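Side-chain contacts in CDP-glucose 4,6-dehydratase (Salmonella enterica subsp. enterica serovar Typhi, PDB 1WVG), which catalyses the NAD-dependent dehydration of CDP-D-glucose to CDP-4-dehydro-6-deoxy-D-glucose, a step toward the dideoxy sugars of the lipopolysaccharide O-antigen: residues D65-E70 / P100-S105; G110-L115 / S169-S174. All coordinates share one frame; numbering follows the deposited sequence.

Contacts 1 and 2 share helix 100-121 and follow one another along it, their centres about 15 Å apart. Contact 1, near the start of that helix, frames the adenine of the bound adenosine-5-diphosphoribose (APR); its Lys-102 side chain remains about 12 Å from the bound CDP-xylose. Contact 2 sits further along, where the helix packs on helix 156-175. There the side chain of Val-112 is about 13 Å from the bound APR. A probable hydrogen bond of 2.9 Å from His-113 ND1 to Ile-66 O ties the adenine-binding loop to the contact 2 part of helix 100-121, while Phe-69 CE1 packs 3.3 Å from His-113 O. Both contacts touch the second subunit.

Contact 1 of 2, residues D65-E70 / P100-S105; sequences DIRDFE and PIKTYS. With APR (adenosine-5-diphosphoribose), chain C.
At the adenine end of the cofactor site of this Rossmann fold, Arg-67, in the loop after strand 60-63, lies against Lys-102 and Ser-105 on the first turns of helix 100-121. The loop is built around Asp-65, whose OD1 closes an Asx turn by accepting Arg-67 N at 2.6 Å in a nearly straight bond (171°). Arg-67 NE, close to in plane, reaches the same OD1 at 3.1 Å, on its syn side but from the same face of the carboxylate as the backbone N. Arg-67 NH2 meets the syn lone pair of Asp-65 OD2 at 3.0 Å, completing a side-on, two-nitrogen salt bridge, though this arm is bent (135°) and tilted from the guanidinium plane. The bend at chi3 (-78°) turns the guanidinium back onto its own loop. Adenine is read alongside: its N6 donates to Asp-65 OD1 at 3.0 Å, and Ile-66 N donates to N1 at 2.8 Å, the Asp-plus-next-amide recognition familiar in short-chain dehydrogenases/reductases.

Across the contact, Ser-105 OG comes 3.4 Å from Arg-67 CD; a serine is small enough to let the arginine chain lie close. A water links Ser-105 OG and Arg-67 NH1 through weak bonds. Lys-102 crosses Arg-67 at about a right angle, placing its CE methylene over one guanidinium face near the rim, and its long chain carries NZ on to adenine N7, a weak bond of 3.3 Å.

Arg-67 NH2 and Lys-102 NZ stand 4.6 Å apart, a like-charge proximity that the carboxylate of Asp-65 probably offsets. Three donors on OD1, Arg-67 N, Arg-67 NE and adenine N6, should leave the carboxylate little freedom to rotate. Arg-67, itself beside N6, thus probably steadies the group that accepts the adenine amino group.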
ATOM      1  N   ASP A  65      11.638  32.025  22.228  1.00 22.10           N
ATOM      2  CA  ASP A  65      10.621  31.059  21.940  1.00 22.24           C
ATOM      3  C   ASP A  65      10.324  30.909  20.478  1.00 38.87           C
ATOM      4  O   ASP A  65      10.079  31.900  19.749  1.00 26.62           O
ATOM      5  CB  ASP A  65       9.328  31.414  22.626  1.00 18.16           C
ATOM      6  CG  ASP A  65       8.483  30.200  22.666  1.00 33.33           C
ATOM      7  OD1 ASP A  65       8.219  29.487  21.697  1.00 29.62           O
ATOM      8  OD2 ASP A  65       8.085  30.000  23.881  1.00 23.90           O
ATOM      9  N   ILE A  66      10.335  29.631  20.079  1.00 24.86           N
ATOM     10  CA  ILE A  66      10.062  29.334  18.685  1.00 22.61           C
ATOM     11  C   ILE A  66       8.664  29.767  18.227  1.00 24.32           C
ATOM     12  O   ILE A  66       8.365  29.984  17.053  1.00 24.84           O
ATOM     13  CB  ILE A  66      10.350  27.872  18.396  1.00 28.59           C
ATOM     14  CG1 ILE A  66      10.577  27.724  16.897  1.00 28.39           C
ATOM     15  CG2 ILE A  66       9.196  27.001  18.884  1.00 35.69           C
ATOM     16  CD1 ILE A  66      11.950  28.250  16.499  1.00 33.92           C
ATOM     17  N   ARG A  67       7.785  29.898  19.194  1.00 21.36           N
ATOM     18  CA  ARG A  67       6.447  30.315  18.885  1.00 20.91           C
ATOM     19  C   ARG A  67       6.325  31.815  18.649  1.00 30.70           C
ATOM     20  O   ARG A  67       5.268  32.319  18.274  1.00 24.21           O
ATOM     21  CB  ARG A  67       5.501  29.826  19.963  1.00 30.97           C
ATOM     22  CG  ARG A  67       5.483  28.306  19.998  1.00 33.60           C
ATOM     23  CD  ARG A  67       4.802  27.788  21.246  1.00 29.28           C
ATOM     24  NE  ARG A  67       5.681  27.871  22.388  1.00 27.42           N
ATOM     25  CZ  ARG A  67       5.350  27.575  23.642  1.00 56.10           C
ATOM     26  NH1 ARG A  67       4.133  27.139  23.976  1.00 46.69           N
ATOM     27  NH2 ARG A  67       6.275  27.719  24.604  1.00 31.42           N
ATOM     28  N   ASP A  68       7.402  32.554  18.873  1.00 24.94           N
ATOM     29  CA  ASP A  68       7.325  33.981  18.648  1.00 25.84           C
ATOM     30  C   ASP A  68       7.932  34.224  17.293  1.00 29.50           C
ATOM     31  O   ASP A  68       9.161  34.354  17.163  1.00 30.72           O
ATOM     32  CB  ASP A  68       8.117  34.694  19.782  0.50 29.33           C
ATOM     33  CG  ASP A  68       7.575  34.477  21.186  0.50 41.41           C
ATOM     34  OD1 ASP A  68       6.387  34.279  21.420  0.50 37.86           O
ATOM     35  OD2 ASP A  68       8.499  34.549  22.129  0.50 41.97           O
ATOM     36  N   PHE A  69       7.058  34.238  16.285  1.00 26.35           N
ATOM     37  CA  PHE A  69       7.514  34.390  14.896  1.00 26.84           C
ATOM     38  C   PHE A  69       8.442  35.546  14.616  1.00 25.91           C
ATOM     39  O   PHE A  69       9.526  35.404  14.046  1.00 27.58           O
ATOM     40  CB  PHE A  69       6.390  34.362  13.825  1.00 24.44           C
ATOM     41  CG  PHE A  69       6.907  34.498  12.393  1.00 26.91           C
ATOM     42  CD1 PHE A  69       7.797  33.573  11.839  1.00 24.72           C
ATOM     43  CD2 PHE A  69       6.492  35.554  11.576  1.00 31.50           C
ATOM     44  CE1 PHE A  69       8.260  33.670  10.524  1.00 25.54           C
ATOM     45  CE2 PHE A  69       6.947  35.673  10.260  1.00 29.32           C
ATOM     46  CZ  PHE A  69       7.831  34.731   9.731  1.00 27.51           C
ATOM     47  N   GLU A  70       7.913  36.698  14.960  1.00 26.49           N
ATOM     48  CA  GLU A  70       8.551  37.962  14.790  1.00 42.05           C
ATOM     49  C   GLU A  70       9.941  37.956  15.424  1.00 27.80           C
ATOM     50  O   GLU A  70      10.938  38.279  14.764  1.00 28.23           O
ATOM     51  CB  GLU A  70       7.575  39.033  15.326  1.00 54.78           C
ATOM     52  CG  GLU A  70       6.084  38.735  14.930  1.00100.00           C
ATOM     53  CD  GLU A  70       5.173  38.179  16.024  1.00100.00           C
ATOM     54  OE1 GLU A  70       5.483  37.264  16.770  1.00 89.75           O
ATOM     55  OE2 GLU A  70       3.981  38.760  16.053  1.00100.00           O
ATOM     56  N   PRO A 100      -0.698  18.557  25.574  1.00 22.64           N
ATOM     57  CA  PRO A 100      -0.951  18.458  24.164  1.00 17.60           C
ATOM     58  C   PRO A 100      -0.786  19.765  23.413  1.00 37.11           C
ATOM     59  O   PRO A 100      -0.140  19.876  22.351  1.00 19.81           O
ATOM     60  CB  PRO A 100      -2.411  17.994  24.018  1.00 22.30           C
ATOM     61  CG  PRO A 100      -2.993  17.962  25.415  1.00 24.35           C
ATOM     62  CD  PRO A 100      -1.817  17.983  26.373  1.00 21.14           C
ATOM     63  N   ILE A 101      -1.408  20.790  23.955  1.00 31.29           N
ATOM     64  CA  ILE A 101      -1.302  22.040  23.246  1.00 28.89           C
ATOM     65  C   ILE A 101       0.108  22.602  23.114  1.00 28.85           C
ATOM     66  O   ILE A 101       0.521  23.058  22.062  1.00 23.91           O
ATOM     67  CB  ILE A 101      -2.260  23.025  23.855  1.00 35.51           C
ATOM     68  CG1 ILE A 101      -3.653  22.380  23.790  1.00 33.16           C
ATOM     69  CG2 ILE A 101      -2.186  24.368  23.125  1.00 30.55           C
ATOM     70  CD1 ILE A 101      -4.762  23.307  24.308  1.00 26.77           C
ATOM     71  N   LYS A 102       0.873  22.592  24.188  1.00 20.55           N
ATOM     72  CA  LYS A 102       2.207  23.127  24.090  1.00 18.18           C
ATOM     73  C   LYS A 102       3.042  22.278  23.126  1.00 28.03           C
ATOM     74  O   LYS A 102       3.991  22.753  22.466  1.00 23.12           O
ATOM     75  CB  LYS A 102       2.833  23.026  25.467  1.00 21.16           C
ATOM     76  CG  LYS A 102       4.105  23.835  25.620  1.00 50.16           C
ATOM     77  CD  LYS A 102       5.420  23.070  25.472  1.00 39.87           C
ATOM     78  CE  LYS A 102       6.499  23.984  24.877  1.00 35.71           C
ATOM     79  NZ  LYS A 102       7.867  23.441  24.741  1.00 53.07           N
ATOM     80  N   THR A 103       2.720  20.986  23.071  1.00 24.84           N
ATOM     81  CA  THR A 103       3.477  20.102  22.206  1.00 18.23           C
ATOM     82  C   THR A 103       3.246  20.430  20.731  1.00 15.46           C
ATOM     83  O   THR A 103       4.177  20.609  19.948  1.00 19.76           O
ATOM     84  CB  THR A 103       3.187  18.633  22.520  1.00 19.53           C
ATOM     85  OG1 THR A 103       3.577  18.333  23.843  1.00 19.23           O
ATOM     86  CG2 THR A 103       3.963  17.728  21.563  1.00 18.04           C
ATOM     87  N   TYR A 104       1.995  20.571  20.363  1.00 15.69           N
ATOM     88  CA  TYR A 104       1.672  20.901  19.003  1.00 13.99           C
ATOM     89  C   TYR A 104       2.119  22.290  18.580  1.00 28.12           C
ATOM     90  O   TYR A 104       2.671  22.502  17.474  1.00 19.81           O
ATOM     91  CB  TYR A 104       0.166  20.742  18.790  1.00 15.39           C
ATOM     92  CG  TYR A 104      -0.257  19.319  18.492  1.00 23.77           C
ATOM     93  CD1 TYR A 104      -0.887  18.559  19.483  1.00 21.33           C
ATOM     94  CD2 TYR A 104      -0.074  18.743  17.224  1.00 21.90           C
ATOM     95  CE1 TYR A 104      -1.319  17.257  19.217  1.00 24.03           C
ATOM     96  CE2 TYR A 104      -0.512  17.446  16.937  1.00 16.99           C
ATOM     97  CZ  TYR A 104      -1.133  16.703  17.945  1.00 29.46           C
ATOM     98  OH  TYR A 104      -1.580  15.425  17.699  1.00 17.83           O
ATOM     99  N   SER A 105       1.867  23.270  19.452  1.00 22.03           N
ATOM    100  CA  SER A 105       2.286  24.637  19.120  1.00 23.04           C
ATOM    101  C   SER A 105       3.797  24.687  18.929  1.00 22.89           C
ATOM    102  O   SER A 105       4.325  25.274  17.968  1.00 18.74           O
ATOM    103  CB  SER A 105       1.868  25.703  20.147  1.00 26.84           C
ATOM    104  OG  SER A 105       2.408  25.365  21.416  1.00 34.63           O
TER
HETATM  105  N1  APR C 400      11.170  27.567  21.756  1.00 23.39           N
HETATM  106  C2  APR C 400      12.499  27.384  21.569  1.00 18.70           C
HETATM  107  N3  APR C 400      13.229  26.356  21.880  1.00 16.60           N
HETATM  108  C4  APR C 400      12.493  25.367  22.430  1.00 16.67           C
HETATM  109  C5  APR C 400      11.155  25.370  22.668  1.00 16.61           C
HETATM  110  C6  APR C 400      10.447  26.561  22.321  1.00 22.54           C
HETATM  111  N6  APR C 400       9.125  26.777  22.431  1.00 20.22           N
HETATM  112  N7  APR C 400      10.753  24.163  23.225  1.00 16.14           N
HETATM  113  C8  APR C 400      11.871  23.460  23.328  1.00 11.23           C
HETATM  114  N9  APR C 400      12.949  24.144  22.860  1.00 26.91           N
HETATM  115  C1' APR C 400      14.344  23.740  22.809  1.00 22.70           C
HETATM  116  C2' APR C 400      14.892  23.511  24.190  1.00 25.25           C
HETATM  117  O2' APR C 400      15.150  24.768  24.833  1.00 27.03           O
HETATM  118  C3' APR C 400      16.165  22.747  23.818  1.00 16.08           C
HETATM  119  O3' APR C 400      17.264  23.525  23.321  1.00 21.69           O
HETATM  120  O4' APR C 400      14.426  22.484  22.216  1.00 22.99           O
HETATM  121  C4' APR C 400      15.592  21.821  22.710  1.00 13.81           C
HETATM  122  C5' APR C 400      15.093  20.493  23.194  1.00 16.41           C
HETATM  123  O5' APR C 400      16.249  19.725  23.611  1.00 24.68           O
HETATM  124  PA  APR C 400      16.105  18.386  24.527  1.00 26.37           P
HETATM  125  O1A APR C 400      14.881  18.418  25.432  1.00 22.94           O
HETATM  126  O2A APR C 400      17.506  18.039  25.082  1.00 25.08           O
HETATM  127  O3A APR C 400      15.758  17.313  23.427  1.00 23.39           O
HETATM  128  PB  APR C 400      16.779  16.627  22.363  1.00 22.84           P
HETATM  129  O1B APR C 400      16.936  15.191  22.802  1.00 28.18           O
HETATM  130  O2B APR C 400      18.011  17.478  22.118  1.00 28.55           O
HETATM  131  O5D APR C 400      15.915  16.791  21.035  1.00 39.81           O
HETATM  132  C5D APR C 400      16.440  17.624  19.989  1.00 35.08           C
HETATM  133  O4D APR C 400      15.721  16.123  18.150  1.00 28.91           O
HETATM  134  O1D APR C 400      14.761  14.047  18.643  1.00 34.29           O
HETATM  135  C1D APR C 400      14.515  15.416  18.212  1.00 40.39           C
HETATM  136  O2D APR C 400      12.291  16.055  19.018  1.00 30.88           O
HETATM  137  C2D APR C 400      13.707  16.120  19.275  1.00 39.79           C
HETATM  138  O3D APR C 400      13.341  18.057  17.936  1.00 34.05           O
HETATM  139  C3D APR C 400      14.082  17.574  19.054  1.00 80.62           C
HETATM  140  C4D APR C 400      15.561  17.440  18.773  1.00 45.62           C
HETATM  141  O   HOH W   1       1.033  27.537  23.647  1.00 36.78           O

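Contact 2 of 2, residues G110-L115 / S169-S174; sequences GTVHLL and SAFRNS
Ala-170 O, one residue before the Phe-171 ring that meets Leu-115 and Val-112, is gripped by two donors from Ser-174: the usual helical Ser-174 N at 2.9 Å and the hydroxyl OG at 2.7 Å. They arrive from opposite faces of the carbonyl plane, and a chi1 of -45° folds the hydroxyl back onto its own helix, so serine can settle its polar group within the preceding turn.

The contact itself is apolar and joins helix 100-121 to helix 156-175. Phe-171 reaches from the second helix and offers one ring face to Leu-115, whose CB lies 3.7 Å from the ring centroid and 24° off the normal, a CH-pi contact displaced toward the rim; CB comes within 3.3 Å of Phe-171 CD2. Leu-115 CD1 continues over the base of the side chain, 4.0 Å from Phe-171 CG. At the far end of the ring, Phe-171 CZ approaches Val-112 CG1 at 4.1 Å, the two side chains crossing at about a right angle. Phenylalanine suits this place because one flat, long group spans nearly one helical turn, from Val-112 to Leu-115; its chi1 of -96°, well off a staggered value, suggests some accommodation to these neighbours.

Val-167 packs on both Val-112 and Leu-115, and Phe-175 meets Phe-171 edge-to-face. Ala-170 rests on Asn-159 of the second subunit, consistent with the four-helix bundle by which dimers of this family commonly form. Cohesion between the two segments thus comes from dispersion and CH-pi attraction, while Ala-170 O and the Ser-174 hydroxyl are paired within their own helix.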
ATOM      1  N   GLY A 110       6.080  25.934  15.521  1.00 20.92           N
ATOM      2  CA  GLY A 110       7.485  26.280  15.599  1.00 16.90           C
ATOM      3  C   GLY A 110       8.152  25.956  14.245  1.00 27.05           C
ATOM      4  O   GLY A 110       8.990  26.705  13.742  1.00 24.94           O
ATOM      5  N   THR A 111       7.784  24.820  13.617  1.00 23.70           N
ATOM      6  CA  THR A 111       8.362  24.445  12.311  1.00 19.09           C
ATOM      7  C   THR A 111       7.901  25.400  11.228  1.00 25.73           C
ATOM      8  O   THR A 111       8.671  25.858  10.383  1.00 21.14           O
ATOM      9  CB  THR A 111       7.947  23.013  11.965  1.00 27.07           C
ATOM     10  OG1 THR A 111       8.521  22.208  12.974  1.00 20.89           O
ATOM     11  CG2 THR A 111       8.518  22.613  10.601  1.00 19.82           C
ATOM     12  N   VAL A 112       6.604  25.708  11.282  1.00 22.16           N
ATOM     13  CA  VAL A 112       6.044  26.645  10.337  1.00 19.71           C
ATOM     14  C   VAL A 112       6.770  27.985  10.422  1.00 31.21           C
ATOM     15  O   VAL A 112       7.099  28.604   9.384  1.00 26.56           O
ATOM     16  CB  VAL A 112       4.584  26.887  10.647  1.00 21.92           C
ATOM     17  CG1 VAL A 112       3.976  27.955   9.677  1.00 17.79           C
ATOM     18  CG2 VAL A 112       3.853  25.535  10.597  1.00 18.08           C
ATOM     19  N   HIS A 113       6.965  28.426  11.678  1.00 21.30           N
ATOM     20  CA  HIS A 113       7.623  29.704  11.884  1.00 23.14           C
ATOM     21  C   HIS A 113       9.008  29.681  11.312  1.00 20.76           C
ATOM     22  O   HIS A 113       9.472  30.578  10.602  1.00 29.24           O
ATOM     23  CB  HIS A 113       7.731  30.078  13.371  1.00 23.01           C
ATOM     24  CG  HIS A 113       6.389  30.391  13.890  1.00 23.63           C
ATOM     25  ND1 HIS A 113       6.145  30.510  15.254  1.00 25.71           N
ATOM     26  CD2 HIS A 113       5.220  30.575  13.216  1.00 22.68           C
ATOM     27  CE1 HIS A 113       4.840  30.785  15.394  1.00 17.86           C
ATOM     28  NE2 HIS A 113       4.257  30.837  14.182  1.00 24.09           N
ATOM     29  N   LEU A 114       9.701  28.640  11.666  1.00 16.03           N
ATOM     30  CA  LEU A 114      11.062  28.542  11.198  1.00 14.31           C
ATOM     31  C   LEU A 114      11.110  28.557   9.690  1.00 30.98           C
ATOM     32  O   LEU A 114      11.904  29.299   9.126  1.00 23.68           O
ATOM     33  CB  LEU A 114      11.746  27.319  11.825  1.00 14.86           C
ATOM     34  CG  LEU A 114      13.266  27.240  11.662  1.00 15.73           C
ATOM     35  CD1 LEU A 114      13.615  26.496  10.369  1.00 17.37           C
ATOM     36  CD2 LEU A 114      13.950  28.596  11.731  1.00 17.68           C
ATOM     37  N   LEU A 115      10.239  27.769   9.028  1.00 28.75           N
ATOM     38  CA  LEU A 115      10.230  27.717   7.554  1.00 16.93           C
ATOM     39  C   LEU A 115       9.718  28.998   6.918  1.00 25.67           C
ATOM     40  O   LEU A 115      10.247  29.431   5.881  1.00 25.36           O
ATOM     41  CB  LEU A 115       9.582  26.462   6.956  1.00 19.59           C
ATOM     42  CG  LEU A 115      10.181  25.177   7.505  1.00 21.31           C
ATOM     43  CD1 LEU A 115       9.364  23.944   7.095  1.00 18.29           C
ATOM     44  CD2 LEU A 115      11.648  25.020   7.095  1.00 16.63           C
ATOM     45  N   SER A 169       7.236  19.180   3.927  1.00 18.09           N
ATOM     46  CA  SER A 169       7.088  18.872   2.520  1.00 13.45           C
ATOM     47  C   SER A 169       6.217  19.883   1.764  1.00 21.02           C
ATOM     48  O   SER A 169       6.374  20.103   0.565  1.00 21.25           O
ATOM     49  CB  SER A 169       6.783  17.392   2.321  1.00 28.04           C
ATOM     50  OG  SER A 169       5.466  17.081   2.656  1.00 42.58           O
ATOM     51  N   ALA A 170       5.269  20.535   2.462  1.00 20.51           N
ATOM     52  CA  ALA A 170       4.397  21.532   1.847  1.00 20.40           C
ATOM     53  C   ALA A 170       5.190  22.821   1.612  1.00 27.47           C
ATOM     54  O   ALA A 170       5.025  23.532   0.614  1.00 25.96           O
ATOM     55  CB  ALA A 170       3.083  21.742   2.602  1.00 19.46           C
ATOM     56  N   PHE A 171       6.106  23.138   2.531  1.00 27.12           N
ATOM     57  CA  PHE A 171       6.911  24.322   2.316  1.00 24.76           C
ATOM     58  C   PHE A 171       7.813  24.052   1.127  1.00 26.20           C
ATOM     59  O   PHE A 171       7.975  24.876   0.223  1.00 25.04           O
ATOM     60  CB  PHE A 171       7.756  24.675   3.551  1.00 20.15           C
ATOM     61  CG  PHE A 171       7.062  25.713   4.395  1.00 24.21           C
ATOM     62  CD1 PHE A 171       5.952  25.368   5.167  1.00 20.48           C
ATOM     63  CD2 PHE A 171       7.490  27.044   4.407  1.00 25.24           C
ATOM     64  CE1 PHE A 171       5.292  26.314   5.961  1.00 20.34           C
ATOM     65  CE2 PHE A 171       6.832  28.006   5.182  1.00 28.06           C
ATOM     66  CZ  PHE A 171       5.738  27.637   5.967  1.00 24.38           C
ATOM     67  N   ARG A 172       8.392  22.858   1.152  1.00 18.14           N
ATOM     68  CA  ARG A 172       9.254  22.488   0.076  1.00 20.85           C
ATOM     69  C   ARG A 172       8.540  22.618  -1.242  1.00 30.62           C
ATOM     70  O   ARG A 172       9.054  23.249  -2.151  1.00 26.83           O
ATOM     71  CB  ARG A 172       9.775  21.080   0.183  1.00 17.29           C
ATOM     72  CG  ARG A 172      10.798  20.775  -0.896  1.00 18.54           C
ATOM     73  CD  ARG A 172      11.350  19.349  -0.780  1.00 25.23           C
ATOM     74  NE  ARG A 172      11.949  18.920   0.514  1.00 24.92           N
ATOM     75  CZ  ARG A 172      11.397  17.995   1.340  1.00 46.06           C
ATOM     76  NH1 ARG A 172      10.225  17.414   1.060  1.00 24.93           N
ATOM     77  NH2 ARG A 172      12.006  17.632   2.485  1.00 24.04           N
ATOM     78  N   ASN A 173       7.354  22.010  -1.333  1.00 25.76           N
ATOM     79  CA  ASN A 173       6.539  22.016  -2.547  1.00 20.15           C
ATOM     80  C   ASN A 173       6.153  23.396  -3.030  1.00 21.99           C
ATOM     81  O   ASN A 173       6.371  23.760  -4.196  1.00 30.93           O
ATOM     82  CB  ASN A 173       5.270  21.136  -2.448  1.00 16.43           C
ATOM     83  CG  ASN A 173       5.542  19.678  -2.764  1.00 63.23           C
ATOM     84  OD1 ASN A 173       6.433  19.365  -3.581  1.00 61.87           O
ATOM     85  ND2 ASN A 173       4.779  18.787  -2.122  1.00 44.51           N
ATOM     86  N   SER A 174       5.596  24.159  -2.130  1.00 21.19           N
ATOM     87  CA  SER A 174       5.114  25.491  -2.434  1.00 19.85           C
ATOM     88  C   SER A 174       6.117  26.617  -2.513  1.00 31.25           C
ATOM     89  O   SER A 174       5.879  27.583  -3.252  1.00 30.72           O
ATOM     90  CB  SER A 174       4.180  25.935  -1.329  1.00 22.93           C
ATOM     91  OG  SER A 174       3.287  24.915  -0.975  1.00 52.45           O
TER